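Side-chain contact in acyltransferase (Streptococcus pneumoniae, PDB 5UG1), which transfers acetyl groups to peptidoglycan as the C-terminal catalytic domain of the O-acetyltransferase OatA, and is captured here with a methylsulfonyl adduct: residues V36-A41 against D75-N80. Sequence-based numbering, arbitrary orientation.
Sequences VTTKTA and DSIVKN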
# COMPACT_ATOMS: atom_id res chain seq x y z
N VAL A 36 -7.70 6.63 6.30
CA VAL A 36 -6.95 5.51 6.86
C VAL A 36 -5.47 5.85 6.96
O VAL A 36 -4.86 6.39 6.03
CB VAL A 36 -7.21 4.25 6.03
CG1 VAL A 36 -6.23 3.12 6.39
CG2 VAL A 36 -8.66 3.80 6.24
N THR A 37 -4.89 5.58 8.12
CA THR A 37 -3.46 5.68 8.35
C THR A 37 -2.88 4.28 8.57
O THR A 37 -3.60 3.30 8.72
CB THR A 37 -3.16 6.57 9.56
OG1 THR A 37 -3.55 5.89 10.76
CG2 THR A 37 -3.94 7.87 9.46
N THR A 38 -1.55 4.22 8.60
CA THR A 38 -0.89 2.95 8.92
C THR A 38 -1.32 2.46 10.29
O THR A 38 -1.50 1.25 10.50
CB THR A 38 0.62 3.13 8.84
OG1 THR A 38 0.94 3.71 7.56
CG2 THR A 38 1.32 1.77 9.04
N LYS A 39 -1.52 3.39 11.23
CA LYS A 39 -2.01 3.05 12.57
C LYS A 39 -3.36 2.33 12.51
O LYS A 39 -3.51 1.25 13.08
CB LYS A 39 -2.11 4.31 13.41
CG LYS A 39 -2.44 4.09 14.89
CD LYS A 39 -2.76 5.43 15.55
CE LYS A 39 -3.21 5.27 17.00
NZ LYS A 39 -4.34 4.31 17.13
N THR A 40 -4.35 2.93 11.83
CA THR A 40 -5.67 2.30 11.82
C THR A 40 -5.69 1.07 10.92
O THR A 40 -6.46 0.14 11.18
CB THR A 40 -6.76 3.30 11.38
OG1 THR A 40 -6.52 3.74 10.05
CG2 THR A 40 -6.79 4.51 12.30
N ALA A 41 -4.84 1.04 9.88
CA ALA A 41 -4.72 -0.16 9.06
C ALA A 41 -4.22 -1.35 9.88
O ALA A 41 -4.65 -2.50 9.65
CB ALA A 41 -3.77 0.11 7.89
N ASP A 75 7.15 -0.79 11.82
CA ASP A 75 7.62 -1.85 12.71
C ASP A 75 6.43 -2.62 13.29
O ASP A 75 6.42 -3.85 13.30
CB ASP A 75 8.45 -1.27 13.85
CG ASP A 75 9.85 -0.94 13.44
OD1 ASP A 75 10.26 -1.29 12.30
OD2 ASP A 75 10.56 -0.33 14.28
N SER A 76 5.42 -1.89 13.77
CA SER A 76 4.32 -2.53 14.47
C SER A 76 3.46 -3.37 13.53
O SER A 76 3.09 -4.50 13.86
CB SER A 76 3.46 -1.48 15.17
OG SER A 76 2.41 -2.12 15.86
N ILE A 77 3.08 -2.82 12.38
CA ILE A 77 2.17 -3.57 11.52
C ILE A 77 2.87 -4.81 11.00
O ILE A 77 2.27 -5.89 10.91
CB ILE A 77 1.62 -2.67 10.39
CG1 ILE A 77 0.31 -3.25 9.85
CG2 ILE A 77 2.64 -2.46 9.28
CD1 ILE A 77 -0.45 -2.29 8.99
N VAL A 78 4.17 -4.71 10.72
CA VAL A 78 4.93 -5.88 10.31
C VAL A 78 4.98 -6.89 11.43
O VAL A 78 4.79 -8.09 11.21
CB VAL A 78 6.33 -5.47 9.84
CG1 VAL A 78 7.25 -6.70 9.76
CG2 VAL A 78 6.23 -4.73 8.50
N LYS A 79 5.22 -6.43 12.66
CA LYS A 79 5.24 -7.34 13.80
C LYS A 79 3.90 -8.05 13.99
O LYS A 79 3.84 -9.23 14.35
CB LYS A 79 5.62 -6.57 15.07
CG LYS A 79 5.43 -7.34 16.38
CD LYS A 79 6.53 -8.36 16.61
CE LYS A 79 6.27 -9.21 17.85
NZ LYS A 79 6.04 -8.38 19.07
N ASN A 80 2.81 -7.34 13.74
CA ASN A 80 1.49 -7.84 14.10
C ASN A 80 0.84 -8.64 12.98
O ASN A 80 -0.26 -9.16 13.18
CB ASN A 80 0.59 -6.69 14.53
CG ASN A 80 0.76 -6.35 16.01
OD1 ASN A 80 0.19 -7.01 16.88
ND2 ASN A 80 1.56 -5.32 16.30
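I77 reaches from helix 70-80 to the first turn of helix 38-50, where it meets T38 and A41. From CB the side chain divides. The CG2 branch lies 4.4 Å from T38 CG2, a loose methyl-to-methyl approach. The other branch does most of the reaching: CG1 stands anti to the backbone N (chi1 -158°), and an extended second torsion (chi2 166°) carries CD1 into the angle between T38 and A41. There CD1 comes within 4.0 Å of T38 O and 4.0 Å of A41 C, and packs against the methyl of A41, with CB at 4.2 Å. The tip therefore rests on backbone as much as on side chain, and no hydrogen bond joins the two segments. The hydroxyl of T38 is engaged elsewhere, bonded to T62, while its methyl is the branch offered to I77. Further along, I77 also touches N42 and M45.

The turn it meets is held by its own bonds: T40 N donates to T37 OG1 (3.2 Å, 165°) and T37 N donates to T40 OG1 (3.1 Å). On the other helix, N80 ND2 folds back onto S76 O at 3.0 Å, sharing it with N80 N. A capping box thus starts helix 38-50, and the buried contact is apolar helix-helix packing between two crossover helices of a parallel alpha/beta domain.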